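Local coordinates for UBX domain-containing protein 7 (Homo sapiens, PDB 5X3P), which links a subset of NEDD8-associated cullin-RING ligases to the segregase VCP/p97 as a ubiquitin-binding adapter, engaging p97 through the UBX domain modelled here, at residues Q8-Y13 with Q74-V79; A27-L32 with I64-A69; E47-F52 with F78-N83; N51-K56 with G70-E75. The protein carries 1 engineered substitution. All coordinates share one frame; numbering follows the deposited sequence.

From the N terminus, strand 6-12 is the first partner: contact 1 closes the loop from Tyr-13 round to Gln-74 by laying strand 74-81 parallel beside it. Contact 2 falls within that loop and fastens the start of helix 29-38 to the short helix 66-69; Leu-32 packs on Leu-9 and Leu-11, which joins it to contact 1. Contact 3 closes the loop from strand 46-50 to the end of strand 74-81, sharing Phe-78 and Val-79 with contact 1. Contact 4 closes a shorter loop within it, joining the turn before strand 55-56 to the segment leading from helix 66-69 into strand 74-81. Along the chain, contact 2 crosses both contacts 3 and 4.

Contact 1 (Q8-Y13 with Q74-V79); sequences QLMLRY and QETVFV
Met-10 and Thr-76 sit opposite each other midway along the parallel pairing of strands 6-12 and 74-81, the central pair of the ubiquitin-like beta-grasp fold adopted by UBX domains. Five backbone hydrogen bonds zip the strands together, from Glu-75 N to Gln-8 O at one end to Val-79 N to Arg-12 O at the other. The shortest runs from Val-77 N to Met-10 O, 2.6 Å. Weaker CA-H...O contacts fill in between, such as Leu-9 CA to Glu-75 O at 3.4 Å.

Apolar packing takes the face with Leu-9, Leu-11 and Val-77, where Leu-32 of helix 29-38 packs on Leu-9 and Leu-11. Leu-11 lies alongside Val-77, its CD2 3.8 Å from Val-77 CB. Beyond the strand end, Tyr-13 CD1 meets Val-79 CG2 at 3.7 Å, while the tyrosine OH is hydrogen-bonded to Glu-19.

On the other face Arg-12 runs beside Phe-78. Its chain bends at chi2 (-83°) and again at chi3. Phe-78 CE1 lies 3.7 Å above the guanidinium plane, toward its rim, with the two planes 61° apart. Arg-12 CG also touches Thr-76 CG2 at 3.8 Å. An alanine at Arg-12 keeps only CB against Phe-78 CD1; the loss of CG and the guanidinium would probably open a gap beside Phe-78 CE1 and Thr-76 CG2.

Where strand 74-81 begins, Gln-74 NE2 donates within its own amide plane to Gln-8 OE1, 2.9 Å away.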
loop_
_atom_site.group_PDB
_atom_site.type_symbol
_atom_site.label_atom_id
_atom_site.label_comp_id
_atom_site.label_asym_id
_atom_site.label_seq_id
_atom_site.Cartn_x
_atom_site.Cartn_y
_atom_site.Cartn_z
ATOM N N GLN A 8 -5.562 -7.576 -3.588
ATOM C CA GLN A 8 -6.817 -6.898 -3.361
ATOM C C GLN A 8 -6.618 -6.103 -2.102
ATOM O O GLN A 8 -6.450 -6.666 -1.018
ATOM C CB GLN A 8 -7.940 -7.914 -3.174
ATOM C CG GLN A 8 -8.366 -8.612 -4.465
ATOM C CD GLN A 8 -9.248 -9.800 -4.195
ATOM O OE1 GLN A 8 -9.038 -10.543 -3.214
ATOM N NE2 GLN A 8 -10.272 -9.988 -5.042
ATOM N N LEU A 9 -6.635 -4.783 -2.239
ATOM C CA LEU A 9 -6.244 -3.926 -1.138
ATOM C C LEU A 9 -7.432 -3.183 -0.560
ATOM O O LEU A 9 -8.242 -2.638 -1.312
ATOM C CB LEU A 9 -5.197 -2.910 -1.623
ATOM C CG LEU A 9 -3.905 -3.477 -2.224
ATOM C CD1 LEU A 9 -2.954 -2.360 -2.627
ATOM C CD2 LEU A 9 -3.226 -4.377 -1.216
HETATM N N MSE A 10 -7.529 -3.174 0.770
HETATM C CA MSE A 10 -8.336 -2.201 1.493
HETATM C C MSE A 10 -7.409 -1.078 1.980
HETATM O O MSE A 10 -6.455 -1.333 2.720
HETATM C CB MSE A 10 -9.031 -2.844 2.698
HETATM C CG MSE A 10 -9.566 -1.802 3.720
HETATM SE SE MSE A 10 -11.074 -0.780 2.987
HETATM C CE MSE A 10 -12.359 -2.202 3.184
ATOM N N LEU A 11 -7.685 0.158 1.558
ATOM C CA LEU A 11 -6.900 1.307 2.001
ATOM C C LEU A 11 -7.664 2.059 3.091
ATOM O O LEU A 11 -8.842 2.391 2.934
ATOM C CB LEU A 11 -6.592 2.238 0.833
ATOM C CG LEU A 11 -6.011 1.567 -0.404
ATOM C CD1 LEU A 11 -5.792 2.617 -1.487
ATOM C CD2 LEU A 11 -4.700 0.856 -0.063
ATOM N N ARG A 12 -7.003 2.292 4.219
ATOM C CA ARG A 12 -7.645 2.940 5.356
ATOM C C ARG A 12 -6.941 4.275 5.586
ATOM O O ARG A 12 -5.813 4.302 6.081
ATOM C CB ARG A 12 -7.527 2.053 6.593
ATOM C CG ARG A 12 -8.165 0.675 6.452
ATOM C CD ARG A 12 -9.665 0.730 6.713
ATOM N NE ARG A 12 -9.939 1.281 8.036
ATOM C CZ ARG A 12 -9.891 0.576 9.162
ATOM N NH1 ARG A 12 -9.581 -0.716 9.129
ATOM N NH2 ARG A 12 -10.151 1.163 10.326
ATOM N N TYR A 13 -7.586 5.368 5.179
ATOM C CA TYR A 13 -6.988 6.706 5.288
ATOM C C TYR A 13 -7.222 7.272 6.679
ATOM O O TYR A 13 -8.201 6.907 7.338
ATOM C CB TYR A 13 -7.547 7.624 4.195
ATOM C CG TYR A 13 -7.218 7.179 2.775
ATOM C CD1 TYR A 13 -5.984 7.464 2.198
ATOM C CD2 TYR A 13 -8.152 6.494 2.004
ATOM C CE1 TYR A 13 -5.688 7.068 0.885
ATOM C CE2 TYR A 13 -7.870 6.095 0.701
ATOM C CZ TYR A 13 -6.640 6.383 0.150
ATOM O OH TYR A 13 -6.372 5.977 -1.140
ATOM N N GLN A 74 -4.952 -10.702 -0.140
ATOM C CA GLN A 74 -5.758 -9.593 0.336
ATOM C C GLN A 74 -5.013 -8.903 1.462
ATOM O O GLN A 74 -4.448 -9.581 2.329
ATOM C CB GLN A 74 -7.099 -10.134 0.833
ATOM C CG GLN A 74 -7.851 -10.949 -0.231
ATOM C CD GLN A 74 -9.219 -11.363 0.249
ATOM O OE1 GLN A 74 -9.419 -11.618 1.448
ATOM N NE2 GLN A 74 -10.184 -11.390 -0.665
ATOM N N GLU A 75 -5.007 -7.568 1.443
ATOM C CA GLU A 75 -4.303 -6.784 2.454
ATOM C C GLU A 75 -5.110 -5.588 2.866
ATOM O O GLU A 75 -5.846 -5.014 2.055
ATOM C CB GLU A 75 -2.968 -6.274 1.900
ATOM C CG GLU A 75 -1.994 -7.360 1.538
ATOM C CD GLU A 75 -1.257 -7.884 2.761
ATOM O OE1 GLU A 75 -1.430 -7.307 3.859
ATOM O OE2 GLU A 75 -0.467 -8.854 2.644
ATOM N N THR A 76 -4.950 -5.196 4.126
ATOM C CA THR A 76 -5.480 -3.932 4.600
ATOM C C THR A 76 -4.284 -2.998 4.813
ATOM O O THR A 76 -3.340 -3.340 5.546
ATOM C CB THR A 76 -6.242 -4.113 5.919
ATOM O OG1 THR A 76 -7.420 -4.898 5.692
ATOM C CG2 THR A 76 -6.649 -2.761 6.488
ATOM N N VAL A 77 -4.303 -1.838 4.153
ATOM C CA VAL A 77 -3.164 -0.928 4.198
ATOM C C VAL A 77 -3.585 0.352 4.909
ATOM O O VAL A 77 -4.498 1.053 4.446
ATOM C CB VAL A 77 -2.657 -0.569 2.787
ATOM C CG1 VAL A 77 -1.423 0.342 2.884
ATOM C CG2 VAL A 77 -2.300 -1.828 1.992
ATOM N N PHE A 78 -2.923 0.653 6.025
ATOM C CA PHE A 78 -3.148 1.913 6.728
ATOM C C PHE A 78 -2.234 3.002 6.192
ATOM O O PHE A 78 -1.026 2.811 6.085
ATOM C CB PHE A 78 -2.910 1.727 8.218
ATOM C CG PHE A 78 -3.876 0.785 8.848
ATOM C CD1 PHE A 78 -5.130 1.233 9.241
ATOM C CD2 PHE A 78 -3.557 -0.559 9.021
ATOM C CE1 PHE A 78 -6.050 0.359 9.812
ATOM C CE2 PHE A 78 -4.478 -1.441 9.590
ATOM C CZ PHE A 78 -5.719 -0.983 9.984
ATOM N N VAL A 79 -2.816 4.143 5.856
ATOM C CA VAL A 79 -2.033 5.309 5.489
ATOM C C VAL A 79 -1.787 6.110 6.770
ATOM O O VAL A 79 -2.730 6.593 7.394
ATOM C CB VAL A 79 -2.768 6.153 4.423
ATOM C CG1 VAL A 79 -1.926 7.338 3.988
ATOM C CG2 VAL A 79 -3.117 5.292 3.229
#

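Contact 2 (A27-L32 with I64-A69); sequences AKLLAL and ITMQEA. Engineered in segment 64-69: Met-66 (natural residue Leu).
Met-66 N donates to Ala-27 O at 2.8 Å, and in return Leu-29 N donates to Ile-64 O at 2.8 Å. The two bonds flank Lys-28 and Thr-65, whose CA atoms come within 3.8 Å in a single backbone bridge. Thr-65 is also the N-cap of helix 66-69: OG1, set between the backbone N and the carbonyl carbon (chi1 64°), accepts from Glu-68 N at 2.9 Å, and Thr-65 N donates to Glu-68 OE1, completing a capping box. Outside these bonds the packing is mostly apolar, though Met-66 CE lies tight against Lys-28 O, at 3.0 Å. Met-66, an engineered selenomethionine where the natural chain has leucine, bends at chi2 and reaches across; CE touches Ala-27 CB at 3.7 Å and SE comes 4.1 Å from Leu-29 CD2. Leu-29 CD1 rests against both Ile-64 CG1 and Ala-69 CB. The junction thus joins the start of helix 29-38 to helix 66-69, with Met-66 also touching Leu-23 of strand 18-24 and Leu-32 continuing onto Leu-9 and Leu-11 of strand 6-12.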
loop_
_atom_site.group_PDB
_atom_site.type_symbol
_atom_site.label_atom_id
_atom_site.label_comp_id
_atom_site.label_asym_id
_atom_site.label_seq_id
_atom_site.Cartn_x
_atom_site.Cartn_y
_atom_site.Cartn_z
ATOM N N ALA A 27 2.477 -5.849 -10.195
ATOM C CA ALA A 27 2.567 -4.406 -10.071
ATOM C C ALA A 27 3.628 -4.076 -9.026
ATOM O O ALA A 27 3.828 -4.833 -8.057
ATOM C CB ALA A 27 1.218 -3.807 -9.684
ATOM N N LYS A 28 4.324 -2.960 -9.225
ATOM C CA LYS A 28 5.358 -2.536 -8.287
ATOM C C LYS A 28 4.719 -1.795 -7.128
ATOM O O LYS A 28 3.702 -1.123 -7.323
ATOM C CB LYS A 28 6.332 -1.593 -8.985
ATOM C CG LYS A 28 7.070 -2.211 -10.160
ATOM C CD LYS A 28 7.793 -1.132 -10.952
ATOM C CE LYS A 28 8.707 -1.755 -11.994
ATOM N NZ LYS A 28 9.229 -0.729 -12.940
ATOM N N LEU A 29 5.331 -1.877 -5.941
ATOM C CA LEU A 29 4.855 -1.093 -4.787
ATOM C C LEU A 29 4.617 0.378 -5.158
ATOM O O LEU A 29 3.675 0.997 -4.676
ATOM C CB LEU A 29 5.855 -1.163 -3.634
ATOM C CG LEU A 29 5.859 -2.404 -2.750
ATOM C CD1 LEU A 29 6.816 -2.187 -1.570
ATOM C CD2 LEU A 29 4.438 -2.739 -2.248
ATOM N N LEU A 30 5.467 0.931 -6.022
ATOM C CA LEU A 30 5.352 2.342 -6.418
ATOM C C LEU A 30 3.949 2.708 -6.901
ATOM O O LEU A 30 3.457 3.803 -6.639
ATOM C CB LEU A 30 6.394 2.688 -7.493
ATOM C CG LEU A 30 6.532 4.160 -7.908
ATOM C CD1 LEU A 30 6.668 5.032 -6.681
ATOM C CD2 LEU A 30 7.754 4.348 -8.821
ATOM N N ALA A 31 3.292 1.772 -7.580
ATOM C CA ALA A 31 1.935 1.997 -8.068
ATOM C C ALA A 31 0.979 2.321 -6.917
ATOM O O ALA A 31 0.130 3.222 -7.019
ATOM C CB ALA A 31 1.449 0.783 -8.854
ATOM N N LEU A 32 1.121 1.574 -5.827
ATOM C CA LEU A 32 0.308 1.801 -4.632
ATOM C C LEU A 32 0.673 3.129 -3.963
ATOM O O LEU A 32 -0.221 3.884 -3.546
ATOM C CB LEU A 32 0.514 0.655 -3.638
ATOM C CG LEU A 32 -0.173 0.804 -2.287
ATOM C CD1 LEU A 32 -1.676 1.040 -2.513
ATOM C CD2 LEU A 32 0.107 -0.472 -1.443
ATOM N N ILE A 64 10.185 -2.794 -6.171
ATOM C CA ILE A 64 9.866 -4.227 -6.153
ATOM C C ILE A 64 8.360 -4.444 -6.325
ATOM O O ILE A 64 7.565 -3.540 -6.091
ATOM C CB ILE A 64 10.366 -4.947 -4.881
ATOM C CG1 ILE A 64 9.504 -4.597 -3.660
ATOM C CG2 ILE A 64 11.842 -4.623 -4.639
ATOM C CD1 ILE A 64 9.956 -5.295 -2.388
ATOM N N THR A 65 7.976 -5.652 -6.722
ATOM C CA THR A 65 6.582 -5.944 -7.013
ATOM C C THR A 65 5.880 -6.362 -5.748
ATOM O O THR A 65 6.538 -6.682 -4.760
ATOM C CB THR A 65 6.449 -7.105 -8.005
ATOM O OG1 THR A 65 6.968 -8.287 -7.393
ATOM C CG2 THR A 65 7.201 -6.814 -9.307
HETATM N N MSE A 66 4.547 -6.391 -5.797
HETATM C CA MSE A 66 3.732 -6.857 -4.677
HETATM C C MSE A 66 4.152 -8.262 -4.266
HETATM O O MSE A 66 4.220 -8.586 -3.070
HETATM C CB MSE A 66 2.253 -6.897 -5.080
HETATM C CG MSE A 66 1.796 -5.713 -5.881
HETATM SE SE MSE A 66 1.515 -4.153 -4.739
HETATM C CE MSE A 66 1.481 -2.847 -6.169
ATOM N N GLN A 67 4.406 -9.108 -5.264
ATOM C CA GLN A 67 4.840 -10.481 -5.007
ATOM C C GLN A 67 6.221 -10.499 -4.360
ATOM O O GLN A 67 6.451 -11.246 -3.400
ATOM C CB GLN A 67 4.846 -11.323 -6.299
ATOM C CG GLN A 67 5.340 -12.759 -6.113
ATOM C CD GLN A 67 5.380 -13.570 -7.418
ATOM O OE1 GLN A 67 4.606 -13.329 -8.338
ATOM N NE2 GLN A 67 6.290 -14.533 -7.491
ATOM N N GLU A 68 7.144 -9.681 -4.877
ATOM C CA GLU A 68 8.480 -9.596 -4.271
ATOM C C GLU A 68 8.407 -9.034 -2.843
ATOM O O GLU A 68 9.192 -9.415 -1.970
ATOM C CB GLU A 68 9.422 -8.759 -5.148
ATOM C CG GLU A 68 10.000 -9.525 -6.346
ATOM C CD GLU A 68 10.432 -8.593 -7.451
ATOM O OE1 GLU A 68 10.093 -7.396 -7.358
ATOM O OE2 GLU A 68 11.099 -9.046 -8.413
ATOM N N ALA A 69 7.452 -8.141 -2.606
ATOM C CA ALA A 69 7.252 -7.557 -1.270
ATOM C C ALA A 69 6.656 -8.578 -0.300
ATOM O O ALA A 69 6.671 -8.382 0.921
ATOM C CB ALA A 69 6.377 -6.321 -1.360
#

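Contact 3 (E47-F52 with F78-N83); sequences ELLTNF and FVQERN
Glu-47 with Gln-80 and Leu-49 with Phe-78 are the hydrogen-bonded pairs of a twisted antiparallel ladder, its strand directions 137° apart, with Leu-48 and Val-79 the non-hydrogen-bonded pair between them. Four bonds hold it, the shortest from Phe-78 N to Leu-49 O at 2.7 Å. Leu-49 crosses Gln-80 at about a right angle, its two methyls against the amide: CD1 is 3.5 Å from Gln-80 OE1. At one end the Phe-78 ring offers its edge to Asn-51, with CE2 3.4 Å from Asn-51 CB. At the other, Glu-47 CB sits over the centre of the Arg-82 guanidinium, 3.7 Å above its plane; Arg-82 NE is hydrogen-bonded to Asn-43 O. Glu-47 CG lies between the backbone N and the carbonyl carbon (chi1 58°), and beyond it OE2 accepts from a water at 2.8 Å that accepts in turn from C-terminal Asn-83 N. Leu-48 CD2 packs on Val-79 CG2 at 3.8 Å on the face that helix 29-38 covers through Val-36, while Glu-47 and Leu-49 touch Lys-56 of strand 55-56.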
loop_
_atom_site.group_PDB
_atom_site.type_symbol
_atom_site.label_atom_id
_atom_site.label_comp_id
_atom_site.label_asym_id
_atom_site.label_seq_id
_atom_site.Cartn_x
_atom_site.Cartn_y
_atom_site.Cartn_z
ATOM N N GLU A 47 3.229 7.225 5.114
ATOM C CA GLU A 47 3.816 5.922 4.791
ATOM C C GLU A 47 2.697 4.891 4.847
ATOM O O GLU A 47 1.599 5.181 5.361
ATOM C CB GLU A 47 4.913 5.557 5.782
ATOM C CG GLU A 47 4.461 5.504 7.257
ATOM C CD GLU A 47 5.607 5.151 8.179
ATOM O OE1 GLU A 47 6.366 4.224 7.836
ATOM O OE2 GLU A 47 5.768 5.804 9.229
ATOM N N LEU A 48 2.941 3.704 4.310
ATOM C CA LEU A 48 1.899 2.691 4.267
ATOM C C LEU A 48 2.307 1.562 5.211
ATOM O O LEU A 48 3.482 1.200 5.280
ATOM C CB LEU A 48 1.708 2.175 2.833
ATOM C CG LEU A 48 1.568 3.310 1.812
ATOM C CD1 LEU A 48 1.634 2.782 0.385
ATOM C CD2 LEU A 48 0.270 4.056 2.041
ATOM N N LEU A 49 1.343 1.034 5.958
ATOM C CA LEU A 49 1.581 -0.098 6.852
ATOM C C LEU A 49 0.499 -1.117 6.587
ATOM O O LEU A 49 -0.665 -0.751 6.528
ATOM C CB LEU A 49 1.507 0.333 8.316
ATOM C CG LEU A 49 2.783 0.904 8.930
ATOM C CD1 LEU A 49 2.925 2.377 8.597
ATOM C CD2 LEU A 49 2.825 0.683 10.444
ATOM N N THR A 50 0.862 -2.388 6.414
ATOM C CA THR A 50 -0.167 -3.418 6.253
ATOM C C THR A 50 -0.573 -3.903 7.624
ATOM O O THR A 50 0.246 -3.901 8.543
ATOM C CB THR A 50 0.303 -4.619 5.398
ATOM O OG1 THR A 50 1.457 -5.218 6.012
ATOM C CG2 THR A 50 0.619 -4.172 3.970
ATOM N N ASN A 51 -1.821 -4.343 7.766
ATOM C CA ASN A 51 -2.300 -4.786 9.081
ATOM C C ASN A 51 -1.764 -6.154 9.525
ATOM O O ASN A 51 -1.095 -6.273 10.553
ATOM C CB ASN A 51 -3.829 -4.797 9.145
ATOM C CG ASN A 51 -4.343 -4.966 10.573
ATOM O OD1 ASN A 51 -3.738 -4.465 11.521
ATOM N ND2 ASN A 51 -5.439 -5.696 10.730
ATOM N N PHE A 52 -2.095 -7.185 8.754
ATOM C CA PHE A 52 -1.620 -8.535 9.021
ATOM C C PHE A 52 -1.371 -9.258 7.705
ATOM O O PHE A 52 -2.286 -9.384 6.899
ATOM C CB PHE A 52 -2.609 -9.338 9.886
ATOM C CG PHE A 52 -2.067 -10.689 10.319
ATOM C CD1 PHE A 52 -2.151 -11.796 9.473
ATOM C CD2 PHE A 52 -1.436 -10.839 11.546
ATOM C CE1 PHE A 52 -1.632 -13.025 9.849
ATOM C CE2 PHE A 52 -0.929 -12.070 11.938
ATOM C CZ PHE A 52 -1.018 -13.163 11.079
ATOM N N PHE A 78 -2.923 0.653 6.025
ATOM C CA PHE A 78 -3.148 1.913 6.728
ATOM C C PHE A 78 -2.234 3.002 6.192
ATOM O O PHE A 78 -1.026 2.811 6.085
ATOM C CB PHE A 78 -2.910 1.727 8.218
ATOM C CG PHE A 78 -3.876 0.785 8.848
ATOM C CD1 PHE A 78 -5.130 1.233 9.241
ATOM C CD2 PHE A 78 -3.557 -0.559 9.021
ATOM C CE1 PHE A 78 -6.050 0.359 9.812
ATOM C CE2 PHE A 78 -4.478 -1.441 9.590
ATOM C CZ PHE A 78 -5.719 -0.983 9.984
ATOM N N VAL A 79 -2.816 4.143 5.856
ATOM C CA VAL A 79 -2.033 5.309 5.489
ATOM C C VAL A 79 -1.787 6.110 6.770
ATOM O O VAL A 79 -2.730 6.593 7.394
ATOM C CB VAL A 79 -2.768 6.153 4.423
ATOM C CG1 VAL A 79 -1.926 7.338 3.988
ATOM C CG2 VAL A 79 -3.117 5.292 3.229
ATOM N N GLN A 80 -0.520 6.220 7.174
ATOM C CA GLN A 80 -0.154 6.889 8.427
ATOM C C GLN A 80 0.718 8.083 8.135
ATOM O O GLN A 80 1.479 8.076 7.171
ATOM C CB GLN A 80 0.655 5.955 9.319
ATOM C CG GLN A 80 -0.135 4.890 10.015
ATOM C CD GLN A 80 0.738 4.053 10.920
ATOM O OE1 GLN A 80 1.881 4.415 11.218
ATOM N NE2 GLN A 80 0.205 2.923 11.361
ATOM N N GLU A 81 0.643 9.088 8.998
ATOM C CA GLU A 81 1.544 10.230 8.904
ATOM C C GLU A 81 2.907 9.790 9.445
ATOM O O GLU A 81 2.974 9.099 10.481
ATOM C CB GLU A 81 0.990 11.390 9.738
ATOM C CG GLU A 81 1.572 12.751 9.402
ATOM C CD GLU A 81 0.897 13.879 10.176
ATOM O OE1 GLU A 81 1.560 14.477 11.048
ATOM O OE2 GLU A 81 -0.294 14.151 9.910
ATOM N N ARG A 82 3.990 10.155 8.755
ATOM C CA ARG A 82 5.331 9.781 9.233
ATOM C C ARG A 82 5.659 10.435 10.581
ATOM O O ARG A 82 5.054 11.447 10.962
ATOM C CB ARG A 82 6.406 10.104 8.183
ATOM C CG ARG A 82 6.209 9.346 6.872
ATOM C CD ARG A 82 7.290 9.678 5.857
ATOM N NE ARG A 82 7.103 8.919 4.617
ATOM C CZ ARG A 82 7.627 7.725 4.384
ATOM N NH1 ARG A 82 8.372 7.149 5.313
ATOM N NH2 ARG A 82 7.390 7.107 3.230
ATOM N N ASN A 83 6.614 9.845 11.296
ATOM C CA ASN A 83 6.902 10.216 12.673
ATOM C C ASN A 83 8.391 10.482 12.862
ATOM O O ASN A 83 9.203 10.154 11.995
ATOM C CB ASN A 83 6.420 9.095 13.610
ATOM C CG ASN A 83 6.320 9.531 15.060
ATOM O OD1 ASN A 83 6.640 10.675 15.411
ATOM N ND2 ASN A 83 5.855 8.614 15.916
HETATM O O HOH W 1 7.693 7.430 10.335
HETATM O O HOH W 2 4.040 6.654 11.239
#

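Contact 4 (N51-K56 with G70-E75); sequences NFPRRK and GLCPQE
The Arg-55 guanidinium has Leu-71 CD2 over the centre of one face, 3.6 Å above its plane, and on the opposite face Pro-53 CB lies off toward the rim. At the edge comes Glu-75 OE2, its carboxylate turned 66° from the guanidinium. This is a salt bridge, modelled at 2.5 Å from Arg-55 NH2 to Glu-75 OE2, though the exact place of NH2 is doubtful. A bend at chi3 (-64°) sets NE, which is hydrogen-bonded to Thr-50 OG1. The same OE2 uses its anti lone pair to accept from Cys-72 N at 2.6 Å, and with the nearby arginine this would probably keep the buried carboxylate ionised. The peptide bond between Phe-52 and Pro-53 is cis, in the Phe-Pro-Arg loop of the UBX beta-grasp fold; in related UBX domains this loop enters a pocket of p97. Across from it, Gly-70 ends helix 66-69 in a Schellman motif. An alanine at Glu-75 removes the carboxylate, which would probably leave the Arg-55 charge unbalanced here and the Cys-72 N-H in need of another acceptor. A water lies 2.7 Å from Glu-75 OE1 and accepts from Phe-52 N. Pro-53 CD presses on Cys-72 SG at 3.5 Å.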
loop_
_atom_site.group_PDB
_atom_site.type_symbol
_atom_site.label_atom_id
_atom_site.label_comp_id
_atom_site.label_asym_id
_atom_site.label_seq_id
_atom_site.Cartn_x
_atom_site.Cartn_y
_atom_site.Cartn_z
ATOM N N ASN A 51 -1.821 -4.343 7.766
ATOM C CA ASN A 51 -2.300 -4.786 9.081
ATOM C C ASN A 51 -1.764 -6.154 9.525
ATOM O O ASN A 51 -1.095 -6.273 10.553
ATOM C CB ASN A 51 -3.829 -4.797 9.145
ATOM C CG ASN A 51 -4.343 -4.966 10.573
ATOM O OD1 ASN A 51 -3.738 -4.465 11.521
ATOM N ND2 ASN A 51 -5.439 -5.696 10.730
ATOM N N PHE A 52 -2.095 -7.185 8.754
ATOM C CA PHE A 52 -1.620 -8.535 9.021
ATOM C C PHE A 52 -1.371 -9.258 7.705
ATOM O O PHE A 52 -2.286 -9.384 6.899
ATOM C CB PHE A 52 -2.609 -9.338 9.886
ATOM C CG PHE A 52 -2.067 -10.689 10.319
ATOM C CD1 PHE A 52 -2.151 -11.796 9.473
ATOM C CD2 PHE A 52 -1.436 -10.839 11.546
ATOM C CE1 PHE A 52 -1.632 -13.025 9.849
ATOM C CE2 PHE A 52 -0.929 -12.070 11.938
ATOM C CZ PHE A 52 -1.018 -13.163 11.079
ATOM N N PRO A 53 -0.130 -9.725 7.471
ATOM C CA PRO A 53 1.071 -9.489 8.296
ATOM C C PRO A 53 1.415 -8.001 8.416
ATOM O O PRO A 53 1.017 -7.186 7.565
ATOM C CB PRO A 53 2.186 -10.240 7.549
ATOM C CG PRO A 53 1.584 -10.666 6.214
ATOM C CD PRO A 53 0.111 -10.680 6.374
ATOM N N ARG A 54 2.094 -7.644 9.501
ATOM C CA ARG A 54 2.449 -6.257 9.740
ATOM C C ARG A 54 3.743 -5.935 9.002
ATOM O O ARG A 54 4.762 -6.594 9.189
ATOM C CB ARG A 54 2.612 -5.983 11.232
ATOM C CG ARG A 54 3.012 -4.548 11.544
ATOM C CD ARG A 54 3.084 -4.306 13.043
ATOM N NE ARG A 54 3.718 -3.026 13.377
ATOM C CZ ARG A 54 3.067 -1.870 13.494
ATOM N NH1 ARG A 54 1.755 -1.821 13.292
ATOM N NH2 ARG A 54 3.729 -0.759 13.807
ATOM N N ARG A 55 3.698 -4.912 8.161
ATOM C CA ARG A 55 4.846 -4.553 7.349
ATOM C C ARG A 55 4.878 -3.043 7.239
ATOM O O ARG A 55 3.840 -2.415 7.061
ATOM C CB ARG A 55 4.702 -5.168 5.950
ATOM C CG ARG A 55 5.004 -6.670 5.856
ATOM C CD ARG A 55 4.570 -7.208 4.502
ATOM N NE ARG A 55 3.140 -7.057 4.463
ATOM C CZ ARG A 55 2.264 -7.980 4.120
ATOM N NH1 ARG A 55 2.630 -9.180 3.685
ATOM N NH2 ARG A 55 0.999 -7.659 4.204
ATOM N N LYS A 56 6.062 -2.458 7.361
ATOM C CA LYS A 56 6.223 -1.053 7.030
ATOM C C LYS A 56 6.671 -1.033 5.578
ATOM O O LYS A 56 7.830 -1.354 5.280
ATOM C CB LYS A 56 7.278 -0.407 7.927
ATOM C CG LYS A 56 7.028 -0.570 9.425
ATOM C CD LYS A 56 6.544 0.731 10.065
ATOM C CE LYS A 56 6.608 0.670 11.600
ATOM N NZ LYS A 56 8.006 0.635 12.139
ATOM N N GLY A 70 6.133 -9.676 -0.844
ATOM C CA GLY A 70 5.530 -10.716 -0.025
ATOM C C GLY A 70 4.112 -10.429 0.436
ATOM O O GLY A 70 3.653 -11.005 1.429
ATOM N N LEU A 71 3.403 -9.555 -0.278
ATOM C CA LEU A 71 2.015 -9.239 0.086
ATOM C C LEU A 71 1.136 -10.470 -0.088
ATOM O O LEU A 71 1.428 -11.340 -0.925
ATOM C CB LEU A 71 1.461 -8.099 -0.768
ATOM C CG LEU A 71 2.105 -6.727 -0.573
ATOM C CD1 LEU A 71 1.108 -5.650 -0.976
ATOM C CD2 LEU A 71 2.587 -6.526 0.865
ATOM N N CYS A 72 0.072 -10.548 0.715
ATOM C CA CYS A 72 -0.897 -11.644 0.628
ATOM C C CYS A 72 -1.937 -11.331 -0.444
ATOM O O CYS A 72 -1.951 -10.211 -0.978
ATOM C CB CYS A 72 -1.566 -11.842 1.985
ATOM S SG CYS A 72 -0.381 -12.269 3.291
ATOM N N PRO A 73 -2.797 -12.313 -0.790
ATOM C CA PRO A 73 -3.809 -12.032 -1.823
ATOM C C PRO A 73 -4.736 -10.885 -1.437
ATOM O O PRO A 73 -5.246 -10.175 -2.303
ATOM C CB PRO A 73 -4.611 -13.332 -1.879
ATOM C CG PRO A 73 -3.572 -14.391 -1.585
ATOM C CD PRO A 73 -2.747 -13.760 -0.463
ATOM N N GLN A 74 -4.952 -10.702 -0.140
ATOM C CA GLN A 74 -5.758 -9.593 0.336
ATOM C C GLN A 74 -5.013 -8.903 1.462
ATOM O O GLN A 74 -4.448 -9.581 2.329
ATOM C CB GLN A 74 -7.099 -10.134 0.833
ATOM C CG GLN A 74 -7.851 -10.949 -0.231
ATOM C CD GLN A 74 -9.219 -11.363 0.249
ATOM O OE1 GLN A 74 -9.419 -11.618 1.448
ATOM N NE2 GLN A 74 -10.184 -11.390 -0.665
ATOM N N GLU A 75 -5.007 -7.568 1.443
ATOM C CA GLU A 75 -4.303 -6.784 2.454
ATOM C C GLU A 75 -5.110 -5.588 2.866
ATOM O O GLU A 75 -5.846 -5.014 2.055
ATOM C CB GLU A 75 -2.968 -6.274 1.900
ATOM C CG GLU A 75 -1.994 -7.360 1.538
ATOM C CD GLU A 75 -1.257 -7.884 2.761
ATOM O OE1 GLU A 75 -1.430 -7.307 3.859
ATOM O OE2 GLU A 75 -0.467 -8.854 2.644
HETATM O O HOH W 3 -3.232 -6.611 5.752
#